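Local atomic coordinates of Ice-binding protein (Leucosporidium, PDB entry 3UYU), a protein that binds to the surface of ice crystals and inhibits their growth, conferring freeze tolerance with only low thermal hysteresis activity. Residues A[131-136]-A[157-162]; A[182-187]-A[200-205]. The protein carries 2 engineered substitutions. All coordinates share one frame; numbering follows the deposited sequence.

Contact 1. Residues A[131-136]-A[157-162]; sequences DLTFEG and AFTLAG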
ATOM      1  N   ASP A 131       9.689  -2.409  35.104  1.00 18.00           N
ATOM      2  CA  ASP A 131      10.436  -2.271  33.863  1.00 16.15           C
ATOM      3  C   ASP A 131      10.570  -3.582  33.111  1.00 16.87           C
ATOM      4  O   ASP A 131      10.534  -4.660  33.715  1.00 18.95           O
ATOM      5  CB  ASP A 131      11.878  -1.742  34.178  1.00 19.29           C
ATOM      6  CG  ASP A 131      11.874  -0.327  34.740  1.00 19.40           C
ATOM      7  OD1 ASP A 131      10.857   0.404  34.764  1.00 19.35           O
ATOM      8  OD2 ASP A 131      12.941   0.091  35.265  1.00 28.05           O
ATOM      9  N   LEU A 132      10.714  -3.509  31.787  1.00 14.99           N
ATOM     10  CA  LEU A 132      10.814  -4.649  30.911  1.00 13.55           C
ATOM     11  C   LEU A 132      11.988  -4.423  29.964  1.00 13.25           C
ATOM     12  O   LEU A 132      12.133  -3.317  29.401  1.00 15.73           O
ATOM     13  CB  LEU A 132       9.505  -4.758  30.087  1.00 12.10           C
ATOM     14  CG  LEU A 132       9.419  -5.893  29.036  1.00 14.79           C
ATOM     15  CD1 LEU A 132       9.413  -7.244  29.733  1.00 15.86           C
ATOM     16  CD2 LEU A 132       8.093  -5.670  28.236  1.00 17.08           C
ATOM     17  N   THR A 133      12.832  -5.425  29.838  1.00 14.03           N
ATOM     18  CA  THR A 133      14.024  -5.328  28.986  1.00 14.67           C
ATOM     19  C   THR A 133      13.914  -6.271  27.824  1.00 14.30           C
ATOM     20  O   THR A 133      13.527  -7.409  27.989  1.00 15.14           O
ATOM     21  CB  THR A 133      15.266  -5.713  29.805  1.00 14.78           C
ATOM     22  OG1 THR A 133      15.410  -4.795  30.898  1.00 15.56           O
ATOM     23  CG2 THR A 133      16.539  -5.634  28.910  1.00 16.56           C
ATOM     24  N   PHE A 134      14.229  -5.780  26.626  1.00 13.36           N
ATOM     25  CA  PHE A 134      14.360  -6.626  25.413  1.00 13.69           C
ATOM     26  C   PHE A 134      15.828  -6.779  25.177  1.00 14.58           C
ATOM     27  O   PHE A 134      16.509  -5.762  25.043  1.00 15.63           O
ATOM     28  CB  PHE A 134      13.689  -5.958  24.206  1.00 13.69           C
ATOM     29  CG  PHE A 134      12.250  -5.692  24.429  1.00 13.51           C
ATOM     30  CD1 PHE A 134      11.257  -6.501  23.862  1.00 14.25           C
ATOM     31  CD2 PHE A 134      11.859  -4.638  25.205  1.00 15.14           C
ATOM     32  CE1 PHE A 134       9.887  -6.230  24.117  1.00 14.45           C
ATOM     33  CE2 PHE A 134      10.506  -4.374  25.456  1.00 16.49           C
ATOM     34  CZ  PHE A 134       9.515  -5.208  24.888  1.00 14.85           C
ATOM     35  N   GLU A 135      16.302  -8.018  25.099  1.00 14.32           N
ATOM     36  CA  GLU A 135      17.750  -8.248  24.836  1.00 13.15           C
ATOM     37  C   GLU A 135      17.966  -9.030  23.578  1.00 12.51           C
ATOM     38  O   GLU A 135      17.556 -10.235  23.514  1.00 13.96           O
ATOM     39  CB  GLU A 135      18.395  -8.979  26.003  1.00 14.90           C
ATOM     40  CG  GLU A 135      19.914  -9.070  25.848  1.00 19.34           C
ATOM     41  CD  GLU A 135      20.576  -9.987  26.882  1.00 27.96           C
ATOM     42  OE1 GLU A 135      20.245  -9.860  28.101  1.00 25.09           O
ATOM     43  OE2 GLU A 135      21.451 -10.821  26.456  1.00 33.07           O
ATOM     44  N   GLY A 136      18.577  -8.428  22.554  1.00 12.24           N
ATOM     45  CA  GLY A 136      18.906  -9.173  21.350  1.00 11.88           C
ATOM     46  C   GLY A 136      19.629  -8.235  20.428  1.00 12.74           C
ATOM     47  O   GLY A 136      19.701  -7.055  20.738  1.00 13.98           O
ATOM     48  N   ALA A 157       9.308   1.335  32.520  1.00 14.69           N
ATOM     49  CA  ALA A 157       9.991   1.665  31.278  1.00 15.55           C
ATOM     50  C   ALA A 157      10.471   0.457  30.525  1.00 13.93           C
ATOM     51  O   ALA A 157      10.984  -0.519  31.108  1.00 13.66           O
ATOM     52  CB  ALA A 157      11.155   2.619  31.576  1.00 16.59           C
ATOM     53  N   PHE A 158      10.267   0.450  29.203  1.00 13.93           N
ATOM     54  CA  PHE A 158      10.878  -0.549  28.313  1.00 13.21           C
ATOM     55  C   PHE A 158      12.319  -0.149  28.009  1.00 14.20           C
ATOM     56  O   PHE A 158      12.577   1.003  27.677  1.00 17.03           O
ATOM     57  CB  PHE A 158      10.123  -0.695  26.959  1.00 12.84           C
ATOM     58  CG  PHE A 158       8.764  -1.406  27.054  1.00 13.63           C
ATOM     59  CD1 PHE A 158       8.064  -1.566  28.275  1.00 13.84           C
ATOM     60  CD2 PHE A 158       8.185  -1.836  25.871  1.00 17.28           C
ATOM     61  CE1 PHE A 158       6.744  -2.181  28.267  1.00 16.68           C
ATOM     62  CE2 PHE A 158       6.885  -2.394  25.832  1.00 16.49           C
ATOM     63  CZ  PHE A 158       6.195  -2.623  27.040  1.00 12.97           C
ATOM     64  N   THR A 159      13.248  -1.103  28.189  1.00 14.38           N
ATOM     65  CA  THR A 159      14.684  -0.841  27.958  1.00 15.50           C
ATOM     66  C   THR A 159      15.164  -1.758  26.859  1.00 15.26           C
ATOM     67  O   THR A 159      14.742  -2.927  26.756  1.00 14.92           O
ATOM     68  CB  THR A 159      15.474  -1.037  29.331  1.00 16.51           C
ATOM     69  OG1 THR A 159      15.595  -2.390  29.604  1.00 26.92           O
ATOM     70  CG2 THR A 159      14.809  -0.385  30.412  1.00 19.27           C
ATOM     71  N   LEU A 160      16.062  -1.236  26.024  1.00 14.37           N
ATOM     72  CA  LEU A 160      16.638  -2.030  24.949  1.00 14.26           C
ATOM     73  C   LEU A 160      18.059  -2.438  25.415  1.00 15.87           C
ATOM     74  O   LEU A 160      18.839  -1.626  26.047  1.00 17.05           O
ATOM     75  CB  LEU A 160      16.724  -1.208  23.641  1.00 12.73           C
ATOM     76  CG  LEU A 160      15.380  -0.734  23.114  1.00 14.91           C
ATOM     77  CD1 LEU A 160      15.581   0.160  21.842  1.00 15.72           C
ATOM     78  CD2 LEU A 160      14.410  -1.900  22.961  1.00 16.82           C
ATOM     79  N   ALA A 161      18.384  -3.697  25.135  1.00 12.33           N
ATOM     80  CA  ALA A 161      19.767  -4.157  25.404  1.00 13.02           C
ATOM     81  C   ALA A 161      20.263  -5.055  24.326  1.00 11.71           C
ATOM     82  O   ALA A 161      19.468  -5.630  23.605  1.00 13.64           O
ATOM     83  CB  ALA A 161      19.768  -4.892  26.744  1.00 12.44           C
ATOM     84  N   GLY A 162      21.594  -5.201  24.176  1.00 10.83           N
ATOM     85  CA  GLY A 162      22.137  -6.123  23.234  1.00 10.80           C
ATOM     86  C   GLY A 162      22.254  -5.651  21.793  1.00 10.95           C
ATOM     87  O   GLY A 162      22.706  -6.384  20.917  1.00 14.41           O
TER

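Contact 2. Residues A[182-187]-A[200-205]; sequences GAHFEG and GSSLNG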
ATOM      1  N   GLY A 182       3.374   8.378  32.901  1.00 14.26           N
ATOM      2  CA  GLY A 182       4.856   8.483  32.852  1.00 14.02           C
ATOM      3  C   GLY A 182       5.598   7.209  32.483  1.00 14.71           C
ATOM      4  O   GLY A 182       6.824   7.144  32.652  1.00 17.02           O
ATOM      5  N   ALA A 183       4.891   6.210  31.985  1.00 13.41           N
ATOM      6  CA  ALA A 183       5.533   4.976  31.514  1.00 12.49           C
ATOM      7  C   ALA A 183       6.157   5.225  30.139  1.00 12.64           C
ATOM      8  O   ALA A 183       5.848   6.189  29.459  1.00 13.91           O
ATOM      9  CB  ALA A 183       4.539   3.818  31.416  1.00 12.82           C
ATOM     10  N   HIS A 184       7.147   4.389  29.819  1.00  9.56           N
ATOM     11  CA  HIS A 184       7.846   4.505  28.510  1.00 11.29           C
ATOM     12  C   HIS A 184       7.798   3.176  27.761  1.00 10.97           C
ATOM     13  O   HIS A 184       8.309   2.148  28.233  1.00 12.45           O
ATOM     14  CB  HIS A 184       9.317   4.907  28.687  1.00 11.57           C
ATOM     15  CG  HIS A 184      10.035   4.929  27.386  1.00 11.48           C
ATOM     16  ND1 HIS A 184       9.830   5.924  26.450  1.00 12.16           N
ATOM     17  CD2 HIS A 184      10.849   4.021  26.831  1.00 10.30           C
ATOM     18  CE1 HIS A 184      10.513   5.626  25.360  1.00 12.02           C
ATOM     19  NE2 HIS A 184      11.131   4.466  25.558  1.00 11.76           N
ATOM     20  N   PHE A 185       7.179   3.215  26.569  1.00 11.60           N
ATOM     21  CA  PHE A 185       7.032   2.087  25.673  1.00 11.03           C
ATOM     22  C   PHE A 185       8.008   2.180  24.497  1.00 10.72           C
ATOM     23  O   PHE A 185       8.367   3.274  24.043  1.00 10.66           O
ATOM     24  CB  PHE A 185       5.568   2.146  25.182  1.00 11.59           C
ATOM     25  CG  PHE A 185       5.081   0.860  24.501  1.00 10.72           C
ATOM     26  CD1 PHE A 185       5.287   0.657  23.116  1.00 13.80           C
ATOM     27  CD2 PHE A 185       4.377  -0.089  25.230  1.00 16.90           C
ATOM     28  CE1 PHE A 185       4.819  -0.537  22.456  1.00 15.91           C
ATOM     29  CE2 PHE A 185       3.914  -1.266  24.591  1.00 13.98           C
ATOM     30  CZ  PHE A 185       4.139  -1.478  23.230  1.00 16.01           C
ATOM     31  N   GLU A 186       8.435   0.997  24.034  1.00  9.73           N
ATOM     32  CA  GLU A 186       9.248   0.859  22.791  1.00 10.23           C
ATOM     33  C   GLU A 186       8.550  -0.181  21.877  1.00  9.57           C
ATOM     34  O   GLU A 186       8.316  -1.300  22.303  1.00 10.08           O
ATOM     35  CB  GLU A 186      10.653   0.292  23.095  1.00 10.39           C
ATOM     36  CG  GLU A 186      11.536   1.236  23.863  1.00 11.11           C
ATOM     37  CD  GLU A 186      12.256   2.277  22.988  1.00 11.23           C
ATOM     38  OE1 GLU A 186      12.645   1.950  21.867  1.00 11.30           O
ATOM     39  OE2 GLU A 186      12.452   3.431  23.465  1.00 10.80           O
ATOM     40  N   GLY A 187       8.329   0.205  20.624  1.00  9.72           N
ATOM     41  CA  GLY A 187       7.803  -0.795  19.666  1.00  9.78           C
ATOM     42  C   GLY A 187       6.627  -0.257  18.868  1.00  9.02           C
ATOM     43  O   GLY A 187       6.132   0.867  19.050  1.00 11.33           O
ATOM     44  N   GLY A 200       1.640  12.024  30.593  1.00 12.65           N
ATOM     45  CA  GLY A 200       3.133  12.172  30.517  1.00 13.97           C
ATOM     46  C   GLY A 200       3.882  10.876  30.166  1.00 14.95           C
ATOM     47  O   GLY A 200       5.113  10.784  30.366  1.00 16.29           O
ATOM     48  N   SER A 201       3.184   9.867  29.635  1.00 13.90           N
ATOM     49  CA  SER A 201       3.867   8.699  29.050  1.00 11.37           C
ATOM     50  C   SER A 201       4.517   9.035  27.720  1.00 12.49           C
ATOM     51  O   SER A 201       4.267  10.070  27.152  1.00 12.21           O
ATOM     52  CB  SER A 201       2.875   7.569  28.876  1.00 12.02           C
ATOM     53  OG  SER A 201       1.832   8.005  28.003  1.00 13.15           O
ATOM     54  N   SER A 202       5.403   8.131  27.290  1.00 10.70           N
ATOM     55  CA  SER A 202       6.172   8.286  26.040  1.00 11.08           C
ATOM     56  C   SER A 202       6.320   6.948  25.359  1.00 10.78           C
ATOM     57  O   SER A 202       6.252   5.892  25.986  1.00 13.48           O
ATOM     58  CB  SER A 202       7.551   8.902  26.341  1.00 13.01           C
ATOM     59  OG  SER A 202       8.287   8.079  27.230  1.00 12.71           O
ATOM     60  N   LEU A 203       6.482   7.014  24.033  1.00 10.82           N
ATOM     61  CA  LEU A 203       6.531   5.819  23.189  1.00  9.73           C
ATOM     62  C   LEU A 203       7.433   6.129  22.028  1.00 10.25           C
ATOM     63  O   LEU A 203       7.245   7.126  21.312  1.00  9.00           O
ATOM     64  CB  LEU A 203       5.114   5.474  22.661  1.00 10.50           C
ATOM     65  CG  LEU A 203       4.931   4.115  21.939  1.00 10.07           C
ATOM     66  CD1 LEU A 203       3.590   3.463  22.288  1.00 11.90           C
ATOM     67  CD2 LEU A 203       5.090   4.290  20.423  1.00 14.16           C
ATOM     68  N   ASN A 204       8.452   5.269  21.864  1.00  7.96           N
ATOM     69  CA  ASN A 204       9.244   5.340  20.661  1.00  8.13           C
ATOM     70  C   ASN A 204       8.861   4.148  19.798  1.00  8.72           C
ATOM     71  O   ASN A 204       9.036   2.997  20.178  1.00  9.24           O
ATOM     72  CB  ASN A 204      10.768   5.269  20.938  1.00 10.83           C
ATOM     73  CG  ASN A 204      11.295   6.440  21.775  1.00  9.71           C
ATOM     74  OD1 ASN A 204      10.809   7.568  21.744  1.00 10.15           O
ATOM     75  ND2 ASN A 204      12.387   6.159  22.464  1.00  9.00           N
ATOM     76  N   GLY A 205       8.320   4.487  18.634  1.00  8.89           N
ATOM     77  CA  GLY A 205       7.595   3.420  17.838  1.00  8.99           C
ATOM     78  C   GLY A 205       6.459   4.094  17.093  1.00  9.38           C
ATOM     79  O   GLY A 205       6.586   5.224  16.601  1.00  9.49           O
TER
HETATM   80  O   HOH W   1       7.523   8.947  29.913  1.00 29.04           O

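Contact 1. Residues A[131-136]-A[157-162]
Thr133 holds OG1 anti to its carbonyl carbon (chi1 -61°) and Thr159 holds OG1 between its backbone N and carbonyl carbon (chi1 75°), which sets the two hydroxyls facing each other across the strands. Thr133 OG1 donates to Thr159 OG1 over 2.7 Å. The methyl CG2 of Thr133 reaches on along the same face to Ala161 CB. The opposite face is wholly apolar here. Leu132 and Phe158 run side by side, and Leu132 CD2 lies over one face of the Phe158 ring, 3.9 Å from its centroid, in a CH-pi contact. From the same side as Leu132, Phe134 CE2 comes obliquely to Phe158 CD2 at 3.5 Å, the ring planes inclined by 50°. An alanine in place of Phe158 would probably open a gap beneath Leu132 CD2 and beside the Phe134 edge, leaving that ring freer to turn. Further in, Trp142 meets Phe134 edge-to-face, and Phe185 meets the Phe158 ring.

The backbones pair in parallel register, Leu132 opposite Phe158 and Glu135 opposite Ala161. Leu132 O accepts from Thr159 N at 2.8 Å, Phe134 N donates to Thr159 O at 2.9 Å, and Phe134 O accepts from Ala161 N. Gly136 N closes the series on Ala161 O. At the other end the Asp131 side chain extends the pairing beyond the strand: OD1 takes the N-H of Ala157 at 2.9 Å, approached from above the carboxylate plane. Gly162 sits so close to Gly136 N that a side chain there would collide with it. On its far edge strand 132-135 bonds to strand 113-115, and strand 158-161 continues toward 184-186. Such in-register stacking of parallel strands, with apolar side chains inward, is characteristic of successive coils of the right-handed parallel beta-helix.

Contact 2. Residues A[182-187]-A[200-205]
Phe185 and Leu203 lie side by side on the buried face, with Phe185 CD1 only 3.4 Å from Leu203 CD1. This packing is tight, and Leu203 holds a chi2 of 142°, away from the usual staggered values. Phe171 and Met152 also touch the Phe185 ring within the beta-helix core. The reverse face is polar and less enclosed. His184, with CG anti to its backbone N (chi1 176°), presents the edge of its ring to Ser202, and ND1 and Ser202 OG share a hydrogen bond of 2.8 Å. NE2 of the same ring donates to Glu186 OE2 at 2.7 Å, in the ring plane. Asn204 ND2 reaches that oxygen too, at 2.9 Å, its amide nearly perpendicular to the carboxylate. Toward the exposed glycines, 182 and 200, packing gives way to water 1, which hydrogen-bonds Ser202 OG at 2.9 Å. Backbone bonds between the parallel strands, from Ser202 N to Ala183 O through Gly187 N to Asn204 O, run between the two faces and join the strands. Two N-H donors on one carboxylate oxygen would probably favour the ionised form of Glu186, which in turn would tend to stabilise positive charge on His184.

Overall arrangement
From the N terminus, past helix 76-96 and strand 126-128, the first paired segment is strand 132-135; the chain then passes through strands 142-146 and 150-152 before contact 1 closes that coil at 157-162. Strands 169-173 and 177-179 follow, and contact 2 closes the next coil but one, joining 182-187 to 200-205 around strands 188-191 and 195-197. The loops follow in series and neither nest nor cross. Contact 1 abuts contact 2 directly: Phe158 N probably bonds to His184 O, and Phe158 CE2 packs on Phe185 CE2 at 3.4 Å. Together they tie four consecutive rungs of one face of the beta-helix, while the inferred ice-binding positions Thr45, Ser127 and Ala214 belong to other strands.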